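Local coordinates for ABC-type branched-chain amino acid transport systems periplasmic component-like protein (Thermomonospora curvata, PDB 4N03), which probably serves as the substrate-binding component of a fatty acid ABC transporter and carries palmitic acid in its cleft, at residues A[61-66]-A[313-318]; A[91-96]-A[113-118]; A[140-145]-A[341-346]; A[150-155]-A[182-187]. All coordinates share one frame; numbering follows the deposited sequence.

Contact 1 of 4, residues A[61-66]-A[313-318]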
# COMPACT_ATOMS: atom_id res chain seq x y z
N TYR A 61 2.52 15.92 -9.28
CA TYR A 61 1.91 16.44 -10.50
C TYR A 61 2.16 17.95 -10.59
O TYR A 61 2.38 18.44 -11.69
CB TYR A 61 0.42 16.14 -10.58
CG TYR A 61 0.09 14.66 -10.52
CD1 TYR A 61 0.89 13.71 -11.15
CD2 TYR A 61 -0.97 14.20 -9.78
CE1 TYR A 61 0.62 12.37 -11.07
CE2 TYR A 61 -1.25 12.82 -9.70
CZ TYR A 61 -0.44 11.91 -10.33
OH TYR A 61 -0.62 10.56 -10.24
N GLU A 62 2.10 18.67 -9.49
CA GLU A 62 2.44 20.11 -9.51
C GLU A 62 3.89 20.30 -9.99
O GLU A 62 4.16 21.25 -10.78
CB GLU A 62 2.24 20.72 -8.12
CG GLU A 62 2.81 22.13 -7.94
CD GLU A 62 2.77 22.58 -6.48
OE1 GLU A 62 1.71 23.11 -6.07
OE2 GLU A 62 3.79 22.40 -5.75
N GLU A 63 4.85 19.57 -9.47
CA GLU A 63 6.24 19.67 -9.92
C GLU A 63 6.36 19.41 -11.43
O GLU A 63 7.07 20.12 -12.13
CB GLU A 63 7.13 18.69 -9.15
CG GLU A 63 7.27 19.07 -7.69
CD GLU A 63 7.89 18.00 -6.81
OE1 GLU A 63 8.01 16.81 -7.23
OE2 GLU A 63 8.24 18.35 -5.64
N VAL A 64 5.65 18.38 -11.92
CA VAL A 64 5.62 18.10 -13.33
C VAL A 64 5.01 19.23 -14.14
O VAL A 64 5.58 19.64 -15.20
CB VAL A 64 4.85 16.77 -13.61
CG1 VAL A 64 4.61 16.62 -15.09
CG2 VAL A 64 5.64 15.58 -13.09
N ASN A 65 3.89 19.75 -13.68
CA ASN A 65 3.23 20.89 -14.36
C ASN A 65 4.09 22.13 -14.42
O ASN A 65 4.14 22.81 -15.46
CB ASN A 65 1.88 21.21 -13.74
CG ASN A 65 0.87 20.09 -14.03
OD1 ASN A 65 1.03 19.33 -15.00
ND2 ASN A 65 -0.18 20.03 -13.25
N GLN A 66 4.79 22.39 -13.32
CA GLN A 66 5.77 23.51 -13.27
C GLN A 66 6.86 23.34 -14.32
O GLN A 66 7.44 24.32 -14.80
CB GLN A 66 6.39 23.65 -11.86
CG GLN A 66 5.32 24.07 -10.86
CD GLN A 66 5.81 24.14 -9.40
OE1 GLN A 66 6.66 23.35 -8.96
NE2 GLN A 66 5.25 25.08 -8.64
N ASN A 313 4.45 6.39 -0.62
CA ASN A 313 3.61 5.61 -1.50
C ASN A 313 2.95 6.44 -2.58
O ASN A 313 2.93 6.07 -3.75
CB ASN A 313 2.55 4.87 -0.67
CG ASN A 313 1.65 3.99 -1.52
OD1 ASN A 313 2.11 3.08 -2.26
ND2 ASN A 313 0.41 4.22 -1.41
N GLY A 314 2.41 7.61 -2.18
CA GLY A 314 1.77 8.44 -3.19
C GLY A 314 2.75 9.04 -4.17
O GLY A 314 2.47 9.11 -5.36
N TYR A 315 3.88 9.55 -3.69
CA TYR A 315 4.85 10.14 -4.60
C TYR A 315 5.32 9.08 -5.59
O TYR A 315 5.45 9.35 -6.76
CB TYR A 315 6.01 10.70 -3.78
CG TYR A 315 6.80 11.81 -4.45
CD1 TYR A 315 6.23 13.04 -4.62
CD2 TYR A 315 8.06 11.60 -4.86
CE1 TYR A 315 6.98 14.13 -5.15
CE2 TYR A 315 8.80 12.64 -5.41
CZ TYR A 315 8.23 13.88 -5.59
OH TYR A 315 9.03 14.94 -6.08
N GLY A 316 5.56 7.87 -5.10
CA GLY A 316 5.95 6.78 -5.97
C GLY A 316 4.92 6.42 -7.01
O GLY A 316 5.29 6.11 -8.15
N GLY A 317 3.65 6.41 -6.65
CA GLY A 317 2.62 6.09 -7.63
C GLY A 317 2.53 7.12 -8.73
O GLY A 317 2.39 6.83 -9.91
N ALA A 318 2.64 8.41 -8.34
CA ALA A 318 2.67 9.49 -9.31
C ALA A 318 3.89 9.33 -10.24
O ALA A 318 3.79 9.54 -11.44
CB ALA A 318 2.67 10.83 -8.61

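Contact 2 of 4, residues A[91-96]-A[113-118]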
# COMPACT_ATOMS: atom_id res chain seq x y z
N SER A 91 -19.53 3.29 -7.36
CA SER A 91 -20.21 4.49 -7.77
C SER A 91 -19.22 5.55 -8.26
O SER A 91 -19.41 6.17 -9.31
CB SER A 91 -21.03 5.03 -6.59
OG SER A 91 -21.77 6.17 -6.97
N ILE A 92 -18.12 5.75 -7.51
CA ILE A 92 -17.08 6.70 -7.90
C ILE A 92 -16.43 6.27 -9.21
O ILE A 92 -16.27 7.06 -10.10
CB ILE A 92 -16.01 6.85 -6.82
CG1 ILE A 92 -16.60 7.71 -5.69
CG2 ILE A 92 -14.72 7.45 -7.37
CD1 ILE A 92 -15.87 7.64 -4.37
N TYR A 93 -16.13 4.97 -9.34
CA TYR A 93 -15.52 4.49 -10.56
C TYR A 93 -16.41 4.87 -11.75
O TYR A 93 -15.94 5.35 -12.77
CB TYR A 93 -15.26 2.98 -10.50
CG TYR A 93 -14.58 2.47 -11.74
CD1 TYR A 93 -15.33 2.07 -12.84
CD2 TYR A 93 -13.21 2.52 -11.88
CE1 TYR A 93 -14.71 1.67 -14.02
CE2 TYR A 93 -12.59 2.11 -13.05
CZ TYR A 93 -13.35 1.68 -14.12
OH TYR A 93 -12.72 1.32 -15.27
N THR A 94 -17.70 4.65 -11.63
CA THR A 94 -18.58 4.89 -12.78
C THR A 94 -18.71 6.39 -13.07
O THR A 94 -18.98 6.76 -14.21
CB THR A 94 -19.94 4.28 -12.57
OG1 THR A 94 -20.55 4.91 -11.49
CG2 THR A 94 -19.89 2.84 -12.26
N GLU A 95 -18.47 7.24 -12.07
CA GLU A 95 -18.45 8.70 -12.27
C GLU A 95 -17.17 9.20 -12.92
O GLU A 95 -17.12 10.33 -13.46
CB GLU A 95 -18.54 9.40 -10.93
CG GLU A 95 -19.82 9.27 -10.15
CD GLU A 95 -19.72 10.08 -8.87
OE1 GLU A 95 -19.30 9.53 -7.80
OE2 GLU A 95 -19.99 11.30 -8.93
N LEU A 96 -16.10 8.42 -12.81
CA LEU A 96 -14.83 8.86 -13.33
C LEU A 96 -14.50 8.20 -14.65
O LEU A 96 -13.70 8.76 -15.38
CB LEU A 96 -13.70 8.48 -12.37
CG LEU A 96 -13.66 9.17 -11.03
CD1 LEU A 96 -12.56 8.52 -10.22
CD2 LEU A 96 -13.40 10.64 -11.23
N SER A 113 -11.16 -4.55 -5.97
CA SER A 113 -11.77 -5.85 -6.37
C SER A 113 -13.14 -5.63 -6.94
O SER A 113 -13.51 -6.33 -7.91
CB SER A 113 -11.84 -6.84 -5.18
OG SER A 113 -10.58 -7.36 -5.01
N ALA A 114 -13.92 -4.72 -6.36
CA ALA A 114 -15.29 -4.52 -6.78
C ALA A 114 -15.40 -3.97 -8.20
O ALA A 114 -16.44 -4.11 -8.84
CB ALA A 114 -16.03 -3.63 -5.82
N VAL A 115 -14.33 -3.35 -8.69
CA VAL A 115 -14.34 -2.74 -10.03
C VAL A 115 -13.34 -3.39 -10.97
O VAL A 115 -13.14 -2.94 -12.06
CB VAL A 115 -14.12 -1.21 -9.99
CG1 VAL A 115 -15.30 -0.53 -9.33
CG2 VAL A 115 -12.84 -0.85 -9.31
N LYS A 116 -12.81 -4.55 -10.57
CA LYS A 116 -11.79 -5.23 -11.36
C LYS A 116 -12.30 -5.57 -12.77
O LYS A 116 -11.62 -5.39 -13.76
CB LYS A 116 -11.25 -6.42 -10.58
CG LYS A 116 -10.07 -7.07 -11.19
CD LYS A 116 -9.57 -8.17 -10.26
CE LYS A 116 -8.39 -8.87 -10.88
NZ LYS A 116 -8.86 -9.80 -11.94
N GLN A 117 -13.53 -6.09 -12.86
CA GLN A 117 -14.05 -6.42 -14.17
C GLN A 117 -14.21 -5.18 -15.05
O GLN A 117 -13.93 -5.22 -16.25
CB GLN A 117 -15.41 -7.13 -14.05
CG GLN A 117 -15.37 -8.56 -13.68
CD GLN A 117 -16.74 -9.21 -13.73
OE1 GLN A 117 -17.53 -9.03 -12.85
NE2 GLN A 117 -17.02 -9.96 -14.79
N ARG A 118 -14.68 -4.09 -14.47
CA ARG A 118 -14.81 -2.86 -15.24
C ARG A 118 -13.44 -2.29 -15.67
O ARG A 118 -13.29 -1.81 -16.79
CB ARG A 118 -15.53 -1.81 -14.41
CG ARG A 118 -17.01 -2.09 -14.23
CD ARG A 118 -17.58 -0.96 -13.38
NE ARG A 118 -18.97 -1.17 -13.03
CZ ARG A 118 -19.39 -1.89 -11.99
NH1 ARG A 118 -18.50 -2.50 -11.19
NH2 ARG A 118 -20.71 -1.98 -11.75

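Contact 3 of 4, residues A[140-145]-A[341-346]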
# COMPACT_ATOMS: atom_id res chain seq x y z
N TYR A 140 -3.91 -4.39 -16.53
CA TYR A 140 -4.19 -2.97 -16.28
C TYR A 140 -4.00 -2.55 -14.86
O TYR A 140 -4.01 -1.33 -14.59
CB TYR A 140 -5.60 -2.64 -16.77
CG TYR A 140 -5.71 -2.88 -18.22
CD1 TYR A 140 -5.17 -1.99 -19.11
CD2 TYR A 140 -6.27 -4.04 -18.73
CE1 TYR A 140 -5.20 -2.18 -20.46
CE2 TYR A 140 -6.26 -4.26 -20.14
CZ TYR A 140 -5.69 -3.30 -20.96
OH TYR A 140 -5.69 -3.41 -22.34
N ILE A 141 -3.79 -3.47 -13.92
CA ILE A 141 -3.61 -3.13 -12.52
C ILE A 141 -2.19 -3.39 -12.12
O ILE A 141 -1.71 -4.51 -12.28
CB ILE A 141 -4.58 -3.91 -11.61
CG1 ILE A 141 -6.02 -3.65 -12.03
CG2 ILE A 141 -4.31 -3.52 -10.17
CD1 ILE A 141 -7.04 -4.49 -11.28
N GLN A 142 -1.47 -2.36 -11.67
CA GLN A 142 -0.14 -2.58 -11.12
C GLN A 142 -0.18 -2.67 -9.63
O GLN A 142 -0.33 -1.64 -8.95
CB GLN A 142 0.80 -1.45 -11.51
CG GLN A 142 2.20 -1.62 -10.93
CD GLN A 142 2.83 -2.89 -11.52
OE1 GLN A 142 2.99 -2.99 -12.73
NE2 GLN A 142 3.21 -3.82 -10.67
N VAL A 143 0.00 -3.87 -9.10
CA VAL A 143 0.18 -4.04 -7.67
C VAL A 143 1.63 -3.73 -7.39
O VAL A 143 2.53 -4.33 -7.93
CB VAL A 143 -0.17 -5.46 -7.22
CG1 VAL A 143 0.03 -5.54 -5.71
CG2 VAL A 143 -1.60 -5.82 -7.60
N THR A 144 1.86 -2.67 -6.61
CA THR A 144 3.23 -2.26 -6.32
C THR A 144 3.83 -3.11 -5.21
O THR A 144 3.10 -3.81 -4.51
CB THR A 144 3.27 -0.79 -5.93
OG1 THR A 144 2.43 -0.60 -4.79
CG2 THR A 144 2.79 0.11 -7.08
N GLY A 145 5.13 -3.10 -5.04
CA GLY A 145 5.75 -3.74 -3.90
C GLY A 145 5.47 -5.24 -3.86
O GLY A 145 5.40 -5.91 -4.90
N ASN A 341 0.96 -0.03 -22.40
CA ASN A 341 2.13 -0.64 -23.04
C ASN A 341 3.41 0.09 -22.63
O ASN A 341 4.43 -0.53 -22.41
CB ASN A 341 1.91 -0.64 -24.55
CG ASN A 341 0.89 -1.68 -24.99
OD1 ASN A 341 0.53 -2.56 -24.23
ND2 ASN A 341 0.41 -1.51 -26.16
N ALA A 342 3.35 1.41 -22.46
CA ALA A 342 4.49 2.19 -21.94
C ALA A 342 4.83 1.72 -20.53
O ALA A 342 5.98 1.46 -20.22
CB ALA A 342 4.18 3.68 -21.95
N HIS A 343 3.82 1.57 -19.67
CA HIS A 343 4.07 1.12 -18.32
C HIS A 343 4.73 -0.29 -18.29
O HIS A 343 5.71 -0.54 -17.62
CB HIS A 343 2.76 1.06 -17.52
CG HIS A 343 2.96 0.50 -16.16
ND1 HIS A 343 3.79 1.05 -15.21
CD2 HIS A 343 2.52 -0.67 -15.64
CE1 HIS A 343 3.80 0.28 -14.14
NE2 HIS A 343 3.03 -0.78 -14.37
N ARG A 344 4.14 -1.21 -19.04
CA ARG A 344 4.51 -2.65 -18.98
C ARG A 344 5.77 -2.94 -19.76
O ARG A 344 6.17 -4.12 -19.83
CB ARG A 344 3.40 -3.53 -19.51
CG ARG A 344 2.14 -3.53 -18.66
CD ARG A 344 2.13 -4.57 -17.61
NE ARG A 344 1.04 -4.45 -16.66
CZ ARG A 344 1.20 -4.56 -15.35
NH1 ARG A 344 2.36 -4.81 -14.82
NH2 ARG A 344 0.14 -4.48 -14.57
N SER A 345 6.39 -1.92 -20.36
CA SER A 345 7.71 -2.03 -20.96
C SER A 345 8.83 -1.91 -19.96
O SER A 345 9.97 -2.23 -20.30
CB SER A 345 7.86 -1.05 -22.12
OG SER A 345 8.03 0.28 -21.65
N GLU A 346 8.53 -1.55 -18.72
CA GLU A 346 9.58 -1.28 -17.71
C GLU A 346 9.88 -2.46 -16.87
O GLU A 346 9.05 -2.88 -16.01
CB GLU A 346 9.09 -0.11 -16.83
CG GLU A 346 10.02 0.26 -15.70
CD GLU A 346 11.38 0.66 -16.20
OE1 GLU A 346 12.30 -0.17 -16.25
OE2 GLU A 346 11.58 1.84 -16.56

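Contact 4 of 4, residues A[150-155]-A[182-187]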
# COMPACT_ATOMS: atom_id res chain seq x y z
N VAL A 150 3.18 -12.46 1.02
CA VAL A 150 4.63 -12.43 1.03
C VAL A 150 5.16 -11.61 2.19
O VAL A 150 6.12 -12.03 2.84
CB VAL A 150 5.14 -11.86 -0.31
CG1 VAL A 150 6.61 -11.44 -0.28
CG2 VAL A 150 4.87 -12.87 -1.42
N ASP A 151 4.54 -10.47 2.53
CA ASP A 151 4.98 -9.71 3.70
C ASP A 151 4.86 -10.52 4.99
O ASP A 151 5.75 -10.47 5.81
CB ASP A 151 4.21 -8.41 3.87
CG ASP A 151 4.64 -7.32 2.92
OD1 ASP A 151 5.74 -7.36 2.37
OD2 ASP A 151 3.80 -6.38 2.80
N MSE A 152 3.75 -11.25 5.20
CA MSE A 152 3.65 -12.07 6.39
C MSE A 152 4.60 -13.25 6.38
O MSE A 152 5.08 -13.63 7.42
CB MSE A 152 2.21 -12.57 6.59
CG MSE A 152 1.22 -11.46 6.97
SE MSE A 152 1.60 -10.72 8.72
CE MSE A 152 2.50 -9.17 8.25
N ILE A 153 4.87 -13.83 5.22
CA ILE A 153 5.85 -14.93 5.19
C ILE A 153 7.22 -14.43 5.63
O ILE A 153 7.88 -15.00 6.49
CB ILE A 153 5.88 -15.56 3.79
CG1 ILE A 153 4.54 -16.28 3.51
CG2 ILE A 153 7.01 -16.55 3.71
CD1 ILE A 153 4.35 -16.58 2.04
N ASN A 154 7.65 -13.33 5.00
CA ASN A 154 8.91 -12.68 5.40
C ASN A 154 8.90 -12.32 6.88
O ASN A 154 9.84 -12.56 7.60
CB ASN A 154 9.21 -11.48 4.52
CG ASN A 154 9.76 -11.84 3.16
OD1 ASN A 154 10.48 -12.81 3.00
ND2 ASN A 154 9.46 -11.03 2.17
N GLY A 155 7.79 -11.72 7.33
CA GLY A 155 7.71 -11.29 8.70
C GLY A 155 7.74 -12.40 9.73
O GLY A 155 8.39 -12.31 10.76
N GLY A 182 -7.37 -11.43 4.56
CA GLY A 182 -7.33 -12.82 4.11
C GLY A 182 -6.08 -13.14 3.34
O GLY A 182 -5.56 -14.25 3.43
N SER A 183 -5.57 -12.20 2.55
CA SER A 183 -4.32 -12.40 1.84
C SER A 183 -3.16 -12.47 2.82
O SER A 183 -2.29 -13.32 2.74
CB SER A 183 -4.13 -11.34 0.78
OG SER A 183 -2.90 -11.42 0.12
N ALA A 184 -3.12 -11.53 3.78
CA ALA A 184 -2.10 -11.59 4.79
C ALA A 184 -2.13 -12.96 5.50
O ALA A 184 -1.10 -13.56 5.74
CB ALA A 184 -2.28 -10.44 5.76
N LEU A 185 -3.33 -13.32 5.92
CA LEU A 185 -3.54 -14.58 6.64
C LEU A 185 -3.06 -15.83 5.86
O LEU A 185 -2.48 -16.72 6.44
CB LEU A 185 -5.01 -14.73 6.99
CG LEU A 185 -5.41 -15.98 7.76
CD1 LEU A 185 -4.83 -16.00 9.15
CD2 LEU A 185 -6.92 -16.06 7.83
N ARG A 186 -3.26 -15.78 4.57
CA ARG A 186 -2.74 -16.86 3.73
C ARG A 186 -1.25 -17.02 3.91
O ARG A 186 -0.70 -18.12 3.99
CB ARG A 186 -3.12 -16.63 2.27
CG ARG A 186 -2.71 -17.76 1.36
CD ARG A 186 -2.97 -17.43 -0.07
NE ARG A 186 -2.57 -18.52 -0.95
CZ ARG A 186 -3.38 -19.21 -1.71
NH1 ARG A 186 -4.66 -18.96 -1.78
NH2 ARG A 186 -2.84 -20.10 -2.47
N GLY A 187 -0.53 -15.90 3.93
CA GLY A 187 0.92 -15.93 4.17
C GLY A 187 1.28 -16.44 5.54
O GLY A 187 2.15 -17.29 5.70

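Contact 1 of 4, residues A[61-66]-A[313-318]
The apolar half of this contact rests on Tyr-61, whose ring leans obliquely on the methyl group of Ala-318: Tyr-61 CE1 lies 3.6 Å from Ala-318 CB, and Tyr-61 OH comes equally near the backbone, 3.6 Å from Ala-318 CA. With its CG beside the backbone N and anti to the carbonyl carbon (chi1 -58°), the Tyr-61 side chain reaches along the helix flank far enough for the end of the ring to meet the second helix. Its hydroxyl is held within its own helix, by a hydrogen bond with Gln-57 OE1. With an alanine in place of Tyr-61, ring and hydroxyl are both gone, which is likely to open a gap beside Ala-318 and leave Gln-57 without this mate. The polar half is a single link, the hydroxyl of Tyr-315 donating to a carboxylate oxygen of Glu-63. Tyr-315 OH and Glu-63 OE1 are refined only 2.4 Å apart, so short that the strength of the bond cannot safely be read from the distance. OE1 stands at the ring edge, near its plane, while the carboxylate itself is turned 88° to the ring. An extended Glu-63 chain and the long tyrosine bridge a wider separation than the Tyr-61 side does, and Tyr-60 meets the Tyr-315 ring edge-to-face. Tyr-61 also touches Ile-75 and Ala-77 of strand 74-81. Helix 47-66, which follows strand 33-40, is thus packed against helix 309-330, a late helix of the chain that returns to this lobe, as in the two-lobed periplasmic binding proteins of the leucine-binding family.

Contact 2 of 4, residues A[91-96]-A[113-118]
Val-115 is the first residue of the 113-118 segment to meet the other helix, set over one face of the Tyr-93 ring. Its CB stands 4.1 Å above the ring plane, displaced toward the rim, and Val-115 CG1 reaches past the ring to Tyr-93 CB at 3.7 Å. The tyrosine leaves its helix with CG opposite the backbone N (chi1 -178°), which carries the ring across to the second helix. At Val-115 the helix is kinked, and the N atoms of Gln-117 and Arg-118 lack bonds to the turn before. Arg-118 is deposited in two conformers; in the one described here its extended chain slides past Tyr-93 in the opposite direction, Arg-118 CB lying 3.6 Å from Tyr-93 CE1 and Arg-118 CD 3.8 Å from Tyr-93 CD1. It is the aliphatic part of the arginine that packs on the tyrosine, and the guanidinium plane is turned 55° from the ring. Farther out, Arg-118 NE passes 4.2 Å from Thr-94 CG2, while Thr-94 OG1 turns back to its own helix and donates to Ser-91 O. The Tyr-93 hydroxyl is hydrogen-bonded to Asp-122 OD2, one turn after Arg-118. The short helical segments cross at -34°, and Val-90 adds to the packing on Val-115 and Arg-118. Beneath them Tyr-93 touches Ile-103 and Val-115 touches Phe-106, so both helices cover strand 103-107, which helix 86-96 precedes and helix 109-122 follows.

Contact 3 of 4, residues A[140-145]-A[341-346]
Gln-142 OE1 accepts from two side chains of the 341-346 segment. His-343 NE2 makes the straighter bond, 2.8 Å to Gln-142 OE1 with an N-H...O angle of 165°, the oxygen lying near the plane of the imidazole. Arg-344 NH1 is just as near, 2.8 Å from Gln-142 OE1, but at 116° this second bond is weak. A bend at chi2 (63°) folds the glutamine so that its amide also turns back on its own segment: Gln-142 NE2 donates over 2.9 Å to Val-143 O, approaching from above that carbonyl plane. Both ends of the buried amide are thereby engaged, which fixes its rotation. The 140-145 segment runs beside the start of strand 126-129, with Tyr-140 and Gln-142 in backbone hydrogen bonds with Thr-126, and then leads toward helix 148-161 of the other lobe; it thus probably forms part of one of the crossings between the lobes of the periplasmic binding protein fold, and Thr-144 on it touches the palmitic acid. A leucine in place of Gln-142 would probably leave the buried His-343 NE2 without its acceptor and the Val-143 carbonyl without its side-chain donor. The Arg-344 guanidinium carries His-343 CD2 over one face, 4.0 Å above its plane, and has Ile-141 O at its edge, 2.9 Å from Arg-344 NH2. Hydrogen bonds from Arg-344 NE to Lys-139 O and from Arg-344 NH1 to Phe-359 O hold the guanidinium in place.

Contact 4 of 4, residues A[150-155]-A[182-187]
Met-152, built as selenomethionine, lays the root of its side chain over the backbone of Ala-184: Met-152 CG lies 3.4 Å from Ala-184 O and 3.8 Å from Ala-184 CB. The bend at chi2 (-66°) then leads the selenium end away, so the methylene groups rather than the selenium do the touching. One residue on, Ile-153 flanks Gly-187 with the longer of its branches. Its CG1 sits anti to the carbonyl carbon (chi1 -68°), which brings Ile-153 CG1 to 3.4 Å from Gly-187 O and 3.7 Å from Gly-187 CA. The lack of a side chain at Gly-187 probably helps the helices come so near: a beta carbon there would point into the interface and come tight, 3.3 Å from Met-152 CB. The two CA atoms of Ile-153 and Gly-187 are accordingly only 5.1 Å apart, and the segment axes approach to 7.4 Å, crossing at -37°. The interface is van der Waals packing, mostly side-chain carbon against backbone, with the Ala-184 methyl as the exception. Around it, Ile-153 also touches Leu-394 and Ala-395 of helix 393-397, and Ala-184 touches His-173 of strand 170-176. Helices 148-161 and 179-195 precede and follow that strand, and 179-195 forms the beta-alpha-beta crossover to the adjacent parallel strand 198-204; close, glycine-mediated packing of neighbouring helices over a sheet thus builds this part of the second lobe in a two-lobed periplasmic binding protein.

Overall arrangement
Contacts 1, 2 and 3 all belong to the lobe around the sheet of strands 33-40, 74-81, 103-107 and 126-129, whereas contact 4 lies in the second lobe, across the chain's centre from contact 1, their centres about 30 Å apart. Contacts 3 and 4 are fully buried, yet one joins loop and helix end through polar side chains and the other two helices through van der Waals packing, mostly of aliphatic groups on backbone. Contacts 1 and 2 are partly buried, contact 2 with an exposed arginine and threonine at its solvent side. Contacts 2 and 3 meet directly, Lys-116 packing on Ile-141. Along the chain contacts 1 and 3 interlace, and contact 4 is nested within both.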